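Local atomic coordinates of cycloalternan-forming enzyme (Listeria monocytogenes serovar 1/2a, PDB entry 5F7U), a protein that belongs to glycoside hydrolase family 31, built as a multidomain chain around a TIM barrel, and carries bound glucose units in several pockets. Residues N273-Q278 against S600-S605; E255-I260 against E282-A287; D631-T636 against E643-A648; D608-S613 against P750-G755. The protein carries 1 engineered substitution. All coordinates share one frame; numbering follows the deposited sequence.

Contact 1 of 4, residues N273-Q278 against S600-S605; sequences NEYQDQ and SGDQTS. With GLC (alpha-D-glucopyranose), chain F; GLC (alpha-D-glucopyranose), chain B.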
# COMPACT_ATOMS: atom_id res chain seq x y z
N ASN A 273 6.86 0.73 -16.63
CA ASN A 273 5.85 -0.29 -16.94
C ASN A 273 6.54 -1.64 -17.22
O ASN A 273 6.95 -1.91 -18.36
CB ASN A 273 4.96 0.17 -18.12
CG ASN A 273 4.01 -0.94 -18.60
OD1 ASN A 273 3.77 -1.89 -17.88
ND2 ASN A 273 3.51 -0.82 -19.83
N GLU A 274 6.67 -2.47 -16.17
CA GLU A 274 7.30 -3.80 -16.27
C GLU A 274 6.25 -4.88 -16.13
O GLU A 274 5.66 -5.02 -15.07
CB GLU A 274 8.40 -4.00 -15.20
CG GLU A 274 9.17 -5.33 -15.34
CD GLU A 274 9.99 -5.41 -16.64
OE1 GLU A 274 10.32 -4.36 -17.21
OE2 GLU A 274 10.28 -6.54 -17.10
N TYR A 275 6.01 -5.61 -17.21
CA TYR A 275 4.95 -6.62 -17.25
C TYR A 275 5.39 -7.92 -16.57
O TYR A 275 6.42 -8.49 -16.95
CB TYR A 275 4.61 -6.84 -18.72
CG TYR A 275 3.54 -7.85 -19.03
CD1 TYR A 275 2.18 -7.56 -18.82
CD2 TYR A 275 3.87 -9.08 -19.60
CE1 TYR A 275 1.19 -8.49 -19.13
CE2 TYR A 275 2.90 -10.02 -19.93
CZ TYR A 275 1.55 -9.71 -19.69
OH TYR A 275 0.58 -10.65 -20.01
N GLN A 276 4.64 -8.37 -15.56
CA GLN A 276 4.80 -9.70 -14.92
C GLN A 276 6.03 -9.97 -14.05
O GLN A 276 5.94 -10.74 -13.09
CB GLN A 276 4.72 -10.84 -15.96
CG GLN A 276 3.35 -11.04 -16.60
CD GLN A 276 3.32 -12.22 -17.59
OE1 GLN A 276 2.29 -12.51 -18.20
NE2 GLN A 276 4.43 -12.91 -17.75
N ASP A 277 7.18 -9.39 -14.37
CA ASP A 277 8.40 -9.74 -13.62
C ASP A 277 8.96 -8.57 -12.80
O ASP A 277 10.17 -8.34 -12.73
CB ASP A 277 9.46 -10.38 -14.54
CG ASP A 277 9.98 -9.43 -15.60
OD1 ASP A 277 9.38 -8.34 -15.76
OD2 ASP A 277 10.99 -9.75 -16.27
N GLN A 278 8.06 -7.84 -12.16
CA GLN A 278 8.45 -6.69 -11.36
C GLN A 278 9.40 -7.08 -10.23
O GLN A 278 10.37 -6.38 -9.97
CB GLN A 278 7.20 -5.98 -10.79
CG GLN A 278 6.16 -5.52 -11.82
CD GLN A 278 5.10 -6.59 -12.13
OE1 GLN A 278 5.24 -7.76 -11.76
NE2 GLN A 278 4.02 -6.19 -12.81
N SER A 600 -1.81 -3.10 -8.15
CA SER A 600 -0.42 -3.56 -8.30
C SER A 600 -0.02 -4.00 -9.71
O SER A 600 1.09 -4.49 -9.93
CB SER A 600 -0.16 -4.66 -7.27
OG SER A 600 -0.88 -5.84 -7.62
N GLY A 601 -0.90 -3.79 -10.70
CA GLY A 601 -0.51 -4.01 -12.09
C GLY A 601 -0.59 -5.45 -12.56
O GLY A 601 -1.41 -6.23 -12.09
N ASP A 602 0.29 -5.80 -13.51
CA ASP A 602 0.06 -6.97 -14.37
C ASP A 602 0.89 -8.12 -13.84
O ASP A 602 2.11 -8.11 -13.98
CB ASP A 602 0.49 -6.66 -15.81
CG ASP A 602 -0.32 -5.54 -16.45
OD1 ASP A 602 -1.45 -5.25 -16.02
OD2 ASP A 602 0.18 -4.92 -17.42
N GLN A 603 0.20 -9.10 -13.26
CA GLN A 603 0.86 -10.25 -12.61
C GLN A 603 0.24 -11.57 -13.03
O GLN A 603 -0.90 -11.64 -13.50
CB GLN A 603 0.86 -10.09 -11.08
CG GLN A 603 1.48 -8.77 -10.61
CD GLN A 603 1.53 -8.66 -9.11
OE1 GLN A 603 0.66 -8.03 -8.51
NE2 GLN A 603 2.49 -9.34 -8.48
N THR A 604 0.98 -12.65 -12.85
CA THR A 604 0.47 -13.98 -13.25
C THR A 604 -0.26 -14.68 -12.11
O THR A 604 -0.11 -14.35 -10.93
CB THR A 604 1.59 -14.90 -13.75
OG1 THR A 604 2.62 -14.96 -12.76
CG2 THR A 604 2.19 -14.41 -15.06
N SER A 605 -1.06 -15.68 -12.48
CA SER A 605 -1.84 -16.46 -11.51
C SER A 605 -0.98 -17.53 -10.85
O SER A 605 -1.17 -18.74 -11.08
CB SER A 605 -3.09 -17.05 -12.18
OG SER A 605 -3.96 -15.98 -12.54
C1 GLC F . 1.04 -4.66 -22.24
C2 GLC F . 0.96 -3.25 -21.66
C3 GLC F . 0.16 -3.21 -20.35
C4 GLC F . -1.26 -3.76 -20.56
C5 GLC F . -1.12 -5.18 -21.17
C6 GLC F . -2.45 -5.82 -21.53
O1 GLC F . 1.90 -5.48 -21.43
O2 GLC F . 2.28 -2.76 -21.42
O3 GLC F . 0.14 -1.88 -19.84
O4 GLC F . -1.98 -3.87 -19.31
O5 GLC F . -0.27 -5.26 -22.33
O6 GLC F . -2.64 -6.81 -20.51
C1 GLC B . -2.89 -2.78 -19.00
C2 GLC B . -3.47 -2.97 -17.58
C3 GLC B . -4.45 -4.15 -17.48
C4 GLC B . -5.54 -4.04 -18.56
C5 GLC B . -4.94 -3.68 -19.92
C6 GLC B . -5.98 -3.40 -20.99
O2 GLC B . -2.41 -2.99 -16.61
O3 GLC B . -5.09 -4.19 -16.18
O4 GLC B . -6.26 -5.28 -18.66
O5 GLC B . -4.01 -2.58 -19.89
O6 GLC B . -5.26 -3.28 -22.23
O HOH W 1 3.85 -11.94 -12.16

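Contact 2 of 4, residues E255-I260 against E282-A287; sequences ERYDTI and ERTYLA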
# COMPACT_ATOMS: atom_id res chain seq x y z
N GLU A 255 5.92 1.46 -4.21
CA GLU A 255 5.34 0.13 -4.30
C GLU A 255 6.45 -0.81 -4.81
O GLU A 255 6.98 -0.62 -5.91
CB GLU A 255 4.15 0.18 -5.25
CG GLU A 255 3.48 -1.17 -5.44
CD GLU A 255 2.31 -1.08 -6.41
OE1 GLU A 255 2.44 -0.30 -7.39
OE2 GLU A 255 1.29 -1.75 -6.17
N ARG A 256 6.85 -1.77 -3.97
CA ARG A 256 8.01 -2.62 -4.28
C ARG A 256 7.59 -4.08 -4.21
O ARG A 256 6.86 -4.48 -3.30
CB ARG A 256 9.16 -2.32 -3.29
CG ARG A 256 9.63 -0.86 -3.32
CD ARG A 256 10.33 -0.56 -4.64
NE ARG A 256 10.56 0.86 -4.88
CZ ARG A 256 11.25 1.34 -5.89
NH1 ARG A 256 11.85 0.51 -6.76
NH2 ARG A 256 11.38 2.65 -6.03
N TYR A 257 8.06 -4.87 -5.18
CA TYR A 257 7.56 -6.24 -5.39
C TYR A 257 8.53 -7.31 -4.93
O TYR A 257 8.16 -8.50 -4.83
CB TYR A 257 7.26 -6.43 -6.90
CG TYR A 257 6.14 -5.57 -7.43
CD1 TYR A 257 6.33 -4.19 -7.68
CD2 TYR A 257 4.89 -6.13 -7.71
CE1 TYR A 257 5.29 -3.39 -8.18
CE2 TYR A 257 3.84 -5.34 -8.21
CZ TYR A 257 4.06 -3.97 -8.44
OH TYR A 257 3.06 -3.19 -8.94
N ASP A 258 9.78 -6.90 -4.71
CA ASP A 258 10.86 -7.82 -4.41
C ASP A 258 11.01 -8.16 -2.93
O ASP A 258 11.23 -9.33 -2.58
CB ASP A 258 12.20 -7.34 -5.03
CG ASP A 258 12.61 -5.90 -4.64
OD1 ASP A 258 11.83 -5.13 -4.05
OD2 ASP A 258 13.79 -5.55 -4.95
N THR A 259 10.89 -7.14 -2.09
CA THR A 259 11.08 -7.26 -0.66
C THR A 259 10.40 -6.08 0.03
O THR A 259 10.26 -5.02 -0.57
CB THR A 259 12.57 -7.33 -0.27
OG1 THR A 259 12.69 -7.50 1.15
CG2 THR A 259 13.33 -6.08 -0.76
N ILE A 260 9.97 -6.28 1.27
CA ILE A 260 9.47 -5.14 2.07
C ILE A 260 10.57 -4.38 2.81
O ILE A 260 10.37 -3.24 3.24
CB ILE A 260 8.28 -5.53 3.00
CG1 ILE A 260 8.67 -6.61 4.01
CG2 ILE A 260 7.08 -5.95 2.14
CD1 ILE A 260 9.18 -6.10 5.33
N GLU A 282 13.11 -5.89 -10.10
CA GLU A 282 13.11 -4.84 -9.05
C GLU A 282 12.61 -3.52 -9.63
O GLU A 282 13.14 -2.44 -9.32
CB GLU A 282 14.51 -4.71 -8.40
CG GLU A 282 15.10 -6.08 -8.05
CD GLU A 282 16.35 -6.03 -7.19
OE1 GLU A 282 16.95 -4.96 -7.00
OE2 GLU A 282 16.74 -7.12 -6.72
N ARG A 283 11.59 -3.62 -10.48
CA ARG A 283 10.99 -2.42 -11.10
C ARG A 283 9.59 -2.17 -10.52
O ARG A 283 9.05 -3.02 -9.81
CB ARG A 283 10.96 -2.55 -12.62
CG ARG A 283 12.38 -2.64 -13.19
CD ARG A 283 12.36 -2.91 -14.67
NE ARG A 283 13.73 -3.18 -15.12
CZ ARG A 283 14.07 -3.40 -16.38
NH1 ARG A 283 13.14 -3.42 -17.35
NH2 ARG A 283 15.36 -3.64 -16.66
N THR A 284 9.05 -0.99 -10.80
CA THR A 284 7.74 -0.60 -10.29
C THR A 284 7.10 0.52 -11.08
O THR A 284 7.80 1.37 -11.67
CB THR A 284 7.77 -0.21 -8.80
OG1 THR A 284 6.42 0.05 -8.35
CG2 THR A 284 8.66 1.05 -8.53
N TYR A 285 5.77 0.51 -11.06
CA TYR A 285 4.97 1.56 -11.67
C TYR A 285 4.87 2.78 -10.78
O TYR A 285 4.49 3.86 -11.24
CB TYR A 285 3.53 1.07 -11.84
CG TYR A 285 3.34 -0.28 -12.50
CD1 TYR A 285 3.28 -0.39 -13.89
CD2 TYR A 285 3.15 -1.44 -11.70
CE1 TYR A 285 3.06 -1.62 -14.50
CE2 TYR A 285 2.93 -2.67 -12.30
CZ TYR A 285 2.89 -2.75 -13.69
OH TYR A 285 2.67 -3.95 -14.26
N LEU A 286 5.14 2.61 -9.49
CA LEU A 286 4.81 3.64 -8.50
C LEU A 286 6.01 3.76 -7.57
O LEU A 286 6.21 2.92 -6.69
CB LEU A 286 3.51 3.24 -7.76
CG LEU A 286 2.71 4.36 -7.06
CD1 LEU A 286 1.44 3.72 -6.49
CD2 LEU A 286 3.51 5.03 -5.96
N ALA A 287 6.81 4.79 -7.80
CA ALA A 287 8.12 4.95 -7.14
C ALA A 287 8.10 6.24 -6.37
O ALA A 287 7.77 7.29 -6.92
CB ALA A 287 9.23 4.98 -8.17
O HOH W 2 12.28 -2.37 -6.61
O HOH W 3 9.89 -3.84 -7.18

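Contact 3 of 4, residues D631-T636 against E643-A648; sequences DMAGFT and ELYKRA. With GLC (alpha-D-glucopyranose), chain B.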
# COMPACT_ATOMS: atom_id res chain seq x y z
N ASP A 631 -5.09 -7.48 -8.61
CA ASP A 631 -5.95 -8.42 -9.33
C ASP A 631 -5.91 -9.75 -8.57
O ASP A 631 -4.93 -10.47 -8.67
CB ASP A 631 -5.43 -8.65 -10.77
CG ASP A 631 -5.30 -7.35 -11.59
OD1 ASP A 631 -5.99 -6.37 -11.33
OD2 ASP A 631 -4.49 -7.34 -12.54
N MET A 632 -6.94 -10.05 -7.77
CA MET A 632 -6.88 -11.23 -6.89
C MET A 632 -6.65 -12.49 -7.72
O MET A 632 -7.31 -12.71 -8.74
CB MET A 632 -8.12 -11.33 -5.98
CG MET A 632 -9.46 -11.33 -6.70
SD MET A 632 -10.73 -12.10 -5.66
CE MET A 632 -10.38 -13.80 -6.07
N ALA A 633 -5.67 -13.29 -7.28
CA ALA A 633 -5.27 -14.53 -7.97
C ALA A 633 -4.61 -14.35 -9.33
O ALA A 633 -4.42 -15.34 -10.02
CB ALA A 633 -6.43 -15.54 -8.04
N GLY A 634 -4.24 -13.12 -9.68
CA GLY A 634 -3.50 -12.81 -10.94
C GLY A 634 -4.45 -12.66 -12.11
O GLY A 634 -5.51 -13.30 -12.14
N PHE A 635 -4.10 -11.83 -13.09
CA PHE A 635 -5.04 -11.56 -14.19
C PHE A 635 -4.71 -12.32 -15.47
O PHE A 635 -5.50 -12.33 -16.42
CB PHE A 635 -5.24 -10.05 -14.41
CG PHE A 635 -4.29 -9.40 -15.41
CD1 PHE A 635 -2.90 -9.70 -15.45
CD2 PHE A 635 -4.78 -8.42 -16.29
CE1 PHE A 635 -2.07 -9.06 -16.40
CE2 PHE A 635 -3.94 -7.77 -17.21
CZ PHE A 635 -2.59 -8.10 -17.26
N THR A 636 -3.54 -12.96 -15.49
CA THR A 636 -3.08 -13.65 -16.70
C THR A 636 -2.24 -14.88 -16.34
O THR A 636 -2.00 -15.14 -15.17
CB THR A 636 -2.30 -12.69 -17.64
OG1 THR A 636 -2.21 -13.29 -18.95
CG2 THR A 636 -0.92 -12.34 -17.10
N GLU A 643 -7.02 -23.85 -5.23
CA GLU A 643 -6.26 -23.50 -4.02
C GLU A 643 -5.81 -22.04 -4.07
O GLU A 643 -6.06 -21.28 -3.14
CB GLU A 643 -5.04 -24.41 -3.88
CG GLU A 643 -4.25 -24.14 -2.61
CD GLU A 643 -2.89 -24.81 -2.59
OE1 GLU A 643 -2.21 -24.72 -1.54
OE2 GLU A 643 -2.50 -25.44 -3.60
N LEU A 644 -5.14 -21.65 -5.16
CA LEU A 644 -4.70 -20.24 -5.27
C LEU A 644 -5.91 -19.30 -5.22
O LEU A 644 -5.86 -18.27 -4.55
CB LEU A 644 -3.88 -19.99 -6.54
CG LEU A 644 -3.47 -18.52 -6.78
CD1 LEU A 644 -2.62 -17.92 -5.65
CD2 LEU A 644 -2.71 -18.39 -8.08
N TYR A 645 -6.96 -19.65 -5.96
CA TYR A 645 -8.13 -18.78 -6.02
C TYR A 645 -8.69 -18.55 -4.61
O TYR A 645 -9.01 -17.42 -4.25
CB TYR A 645 -9.18 -19.33 -6.98
CG TYR A 645 -10.26 -18.31 -7.27
CD1 TYR A 645 -10.08 -17.35 -8.27
CD2 TYR A 645 -11.45 -18.27 -6.50
CE1 TYR A 645 -11.05 -16.41 -8.53
CE2 TYR A 645 -12.42 -17.32 -6.76
CZ TYR A 645 -12.21 -16.39 -7.76
OH TYR A 645 -13.16 -15.43 -8.04
N LYS A 646 -8.79 -19.62 -3.82
CA LYS A 646 -9.35 -19.55 -2.46
C LYS A 646 -8.45 -18.76 -1.51
O LYS A 646 -8.93 -17.94 -0.72
CB LYS A 646 -9.60 -20.97 -1.91
CG LYS A 646 -10.82 -21.65 -2.51
CD LYS A 646 -11.02 -22.99 -1.83
CE LYS A 646 -12.35 -23.64 -2.21
NZ LYS A 646 -12.46 -24.90 -1.42
N ARG A 647 -7.13 -18.98 -1.62
CA ARG A 647 -6.16 -18.25 -0.78
C ARG A 647 -6.16 -16.77 -1.08
O ARG A 647 -6.13 -15.94 -0.16
CB ARG A 647 -4.75 -18.84 -0.92
CG ARG A 647 -4.58 -20.27 -0.43
CD ARG A 647 -4.97 -20.40 1.04
NE ARG A 647 -4.49 -21.63 1.67
CZ ARG A 647 -4.87 -22.05 2.86
NH1 ARG A 647 -5.71 -21.30 3.60
NH2 ARG A 647 -4.39 -23.19 3.34
N ALA A 648 -6.20 -16.44 -2.37
CA ALA A 648 -6.22 -15.07 -2.84
C ALA A 648 -7.52 -14.37 -2.45
O ALA A 648 -7.48 -13.22 -2.00
CB ALA A 648 -6.02 -15.04 -4.35
C1 GLC B . -2.89 -2.78 -19.00
C2 GLC B . -3.47 -2.97 -17.58
C3 GLC B . -4.45 -4.15 -17.48
C4 GLC B . -5.54 -4.04 -18.56
C5 GLC B . -4.94 -3.68 -19.92
C6 GLC B . -5.98 -3.40 -20.99
O2 GLC B . -2.41 -2.99 -16.61
O3 GLC B . -5.09 -4.19 -16.18
O4 GLC B . -6.26 -5.28 -18.66
O5 GLC B . -4.01 -2.58 -19.89
O6 GLC B . -5.26 -3.28 -22.23

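Contact 4 of 4, residues D608-S613 against P750-G755; sequences DSFQAS and PIVQEG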
# COMPACT_ATOMS: atom_id res chain seq x y z
N ASP A 608 3.88 -17.34 -6.31
CA ASP A 608 5.00 -16.38 -6.34
C ASP A 608 4.50 -14.95 -6.62
O ASP A 608 4.94 -13.98 -5.98
CB ASP A 608 6.05 -16.82 -7.38
CG ASP A 608 6.96 -17.94 -6.88
OD1 ASP A 608 6.96 -18.29 -5.68
OD2 ASP A 608 7.71 -18.50 -7.71
N SER A 609 3.56 -14.82 -7.56
CA SER A 609 3.01 -13.49 -7.85
C SER A 609 2.19 -12.95 -6.68
O SER A 609 2.27 -11.78 -6.38
CB SER A 609 2.14 -13.49 -9.12
OG SER A 609 2.94 -13.88 -10.24
N PHE A 610 1.42 -13.83 -6.04
CA PHE A 610 0.61 -13.48 -4.85
C PHE A 610 1.57 -12.91 -3.79
O PHE A 610 1.30 -11.83 -3.22
CB PHE A 610 -0.09 -14.76 -4.37
CG PHE A 610 -1.06 -14.61 -3.20
CD1 PHE A 610 -1.45 -13.37 -2.67
CD2 PHE A 610 -1.63 -15.79 -2.68
CE1 PHE A 610 -2.36 -13.32 -1.61
CE2 PHE A 610 -2.54 -15.74 -1.62
CZ PHE A 610 -2.92 -14.49 -1.10
N GLN A 611 2.69 -13.59 -3.56
CA GLN A 611 3.69 -13.10 -2.61
C GLN A 611 4.20 -11.72 -2.97
O GLN A 611 4.32 -10.85 -2.10
CB GLN A 611 4.87 -14.06 -2.48
CG GLN A 611 4.48 -15.40 -1.83
CD GLN A 611 5.47 -16.51 -2.11
OE1 GLN A 611 6.64 -16.24 -2.45
NE2 GLN A 611 5.02 -17.76 -2.00
N ALA A 612 4.43 -11.50 -4.27
CA ALA A 612 4.93 -10.19 -4.72
C ALA A 612 3.85 -9.10 -4.58
O ALA A 612 4.15 -7.96 -4.21
CB ALA A 612 5.43 -10.27 -6.15
N SER A 613 2.58 -9.46 -4.83
CA SER A 613 1.48 -8.51 -4.65
C SER A 613 1.40 -8.04 -3.19
O SER A 613 1.22 -6.85 -2.93
CB SER A 613 0.15 -9.17 -5.05
OG SER A 613 0.15 -9.55 -6.42
N PRO A 750 -2.51 -14.20 5.75
CA PRO A 750 -2.94 -15.04 4.63
C PRO A 750 -1.93 -16.15 4.35
O PRO A 750 -0.77 -16.06 4.75
CB PRO A 750 -3.00 -14.06 3.47
CG PRO A 750 -1.99 -13.03 3.79
CD PRO A 750 -2.06 -12.87 5.30
N ILE A 751 -2.41 -17.23 3.73
CA ILE A 751 -1.53 -18.34 3.37
C ILE A 751 -1.12 -18.08 1.92
O ILE A 751 -1.96 -18.18 1.00
CB ILE A 751 -2.23 -19.71 3.53
CG1 ILE A 751 -2.36 -20.13 5.00
CG2 ILE A 751 -1.38 -20.81 2.88
CD1 ILE A 751 -3.40 -19.39 5.81
N VAL A 752 0.15 -17.73 1.73
CA VAL A 752 0.63 -17.34 0.39
C VAL A 752 1.65 -18.34 -0.16
O VAL A 752 2.37 -18.05 -1.12
CB VAL A 752 1.23 -15.91 0.37
CG1 VAL A 752 0.17 -14.90 0.81
CG2 VAL A 752 2.45 -15.83 1.27
N GLN A 753 1.68 -19.52 0.45
CA GLN A 753 2.55 -20.61 -0.01
C GLN A 753 1.72 -21.78 -0.48
O GLN A 753 0.79 -22.21 0.20
CB GLN A 753 3.47 -21.08 1.11
CG GLN A 753 4.41 -19.99 1.61
CD GLN A 753 5.21 -20.44 2.81
OE1 GLN A 753 5.60 -21.61 2.90
NE2 GLN A 753 5.46 -19.52 3.75
N GLU A 754 2.05 -22.27 -1.67
CA GLU A 754 1.39 -23.41 -2.28
C GLU A 754 1.53 -24.66 -1.41
O GLU A 754 2.62 -24.97 -0.92
CB GLU A 754 1.99 -23.65 -3.66
CG GLU A 754 1.20 -24.59 -4.57
CD GLU A 754 1.88 -24.80 -5.92
OE1 GLU A 754 2.70 -23.96 -6.35
OE2 GLU A 754 1.64 -25.83 -6.57
N GLY A 755 0.41 -25.36 -1.20
CA GLY A 755 0.36 -26.57 -0.38
C GLY A 755 0.39 -26.39 1.13
O GLY A 755 0.34 -27.36 1.87

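Contact 1 of 4, residues N273-Q278 against S600-S605
The carbonyl oxygen of D602 is gripped by two N-H donors from the segment 273-278, one from the loop and one from the first residue of helix 278-281. Q276 N reaches D602 O at 3.0 Å, lying in the carbonyl plane, though its N-H points somewhat askew (134°). The second donor, Q278 NE2, also stands 3.0 Å from D602 O and makes the straighter bond, at 162°; it comes from above the carbonyl plane, while the oxygen lies close to the plane of the Q278 amide. A bend at chi2 (89°) turns that amide back toward D602, and Y285 OH bonds to both Q278 NE2 and D602 N.

With its backbone pinned, D602 sends its carboxylate to the sugars. OD1 of D602 accepts a hydrogen bond of 2.5 Å from O2 of the chain B glucose, and OD2 of D602 is 3.1 Å from O4 of the chain F glucose. The Y275 and D602 side chains cross at about a right angle; Y275 CD1 lies 3.6 Å from D602 CB, OD2 sits at the ring edge, and the phenol OH bonds to E663. Farther along, T604 CG2 packs 3.5 Å from Q276 CD, across an extended glutamine chain. A water joins the backbones here, donating to Q276 O and accepting from T604 N.

N273, Y275 and D602 all line the glycan pocket, so a loop of the mutarotase-like domain and a loop following a barrel strand build one wall together. The bonds to D602 O and N would fix the backbone from which a sugar-binding carboxylate projects.

Contact 2 of 4, residues E255-I260 against E282-A287
T284 lays its CG2 methyl over the centre of one face of the R256 guanidinium, 3.7 Å from R256 CZ; R256 NE bonds to F253 O and NH2 to E268 O. The other branch of T284, its hydroxyl, is anti to the backbone N (chi1 -175°) and donates to E255 O, with OG1 at 2.6 Å from that oxygen and on a lone pair. The same OG1 accepts from L286 N in an ST turn, so the hydroxyl is held from two sides. Next to it, E255 N bonds to L286 O at 2.9 Å, almost straight at 176°.

Y257 crosses T284 at about a right angle, its ring edge meeting T284 OG1. Its phenol oxygen, bonded to S600 O, comes up to the edge of the Y285 ring, 3.3 Å from Y285 CD2. One water bridges Y257 N and R283 O. Near the E282 end, D258 OD2 is 3.8 Å from E282 OE2, a like-charge approach probably eased by K265, which forms a salt bridge with E282.

The contact extends past the antiparallel pairing of strands 250-254 and 287-293 in the mutarotase-like domain. E282 closes helix 278-281 in a Schellman motif, while E255 and Y257 rest on A616 of barrel helix 607-622.

Contact 3 of 4, residues D631-T636 against E643-A648
A type II beta turn runs from D631 to G634, closed by G634 N bonding to D631 O at 2.9 Å, and its two central residues, M632 and A633, face helix 642-653. A633 takes up the positive phi (69°) of the turn's third position. Its CB sits 3.7 Å from A648 CB, and A648 CB also comes to 3.4 Å from A633 N, so the alanine methyl of the helix abuts the turn's backbone as well as its side chain. F635, just beyond the turn, meets the chain B glucose.

M632 reaches farther along the helix. Its CG stands between the backbone N and the carbonyl carbon (chi1 55°), and a bend at chi3 (-83°) swings the terminal methyl over one face of the Y645 ring. This CH-pi contact puts M632 CE 3.9 Å from the ring centroid, displaced toward the rim near CE1 and CZ. Y645 CD1 also lies 4.1 Å from A633 CB, while the phenol OH bonds to R673 O. L644 CD2 adds a looser approach to A633 O.

The turn follows barrel strand 628-631 and leads toward helix 642-653, joining consecutive elements of the TIM barrel. M632 and Y645 both touch F691 of helix 687-700, and L644 touches helix 607-622.

Contact 4 of 4, residues D608-S613 against P750-G755
Helix 607-622 of the TIM barrel meets here a loop of the family 31 C-terminal domain, the one between strands 746-748 and 758-763. The contact is small, about 226 Å² summed over both sides, and V752 is at its middle.

The apolar part is a CH-pi contact. V752 CG1 stands over the centre of one face of the F610 ring, 3.7 Å from its centroid and only 13° off the ring normal. F610 has CG anti to its backbone N (chi1 -176°), which sends the ring out from the helix toward the loop. The ring also meets W630 with planes nearly parallel and touches L644 and M651 of helix 642-653, so the valine methyl adds to an aromatic and aliphatic cluster. The other methyl, V752 CG2, packs 3.7 Å from Q611 CG. Thus the two branches of one valine touch successive residues of the helix.

The polar part rests on Q611. Its chain, extended beyond CG, carries the amide alongside the valine to the backbone, where NE2 donates to V752 O. The oxygen lies in the plane of the Q611 amide, but the donor stands above the valine's carbonyl plane.

The preceding carbonyl differs: I751 O is buried against the ring, 3.6 Å from F610 CE2, and has no hydrogen-bond partner in the model, whereas Q611 NE2 reaches V752 O at 2.8 Å and an almost straight 173°.

The four contacts cluster on one part of the TIM barrel and the domains against it, with centres 9 to 20 Å apart. Along the chain, contact 2 interlocks with contact 1, their segments alternating, while contact 3 falls within the span between the segments of contact 4. Contact 1 joins the mutarotase-like domain to the barrel; contact 2 lies within the mutarotase-like domain and touches contact 1 through Y257 and S600. Helix 607-622 follows the 600-605 loop and carries 608-613, tying contact 1 to contact 4 through Q603 and S613. Contact 3 meets contact 1 at S605 and A633, and both touch the chain B glucose. Two domains thus frame the pocket, and the family 31 C-terminal domain packs on helix 607-622.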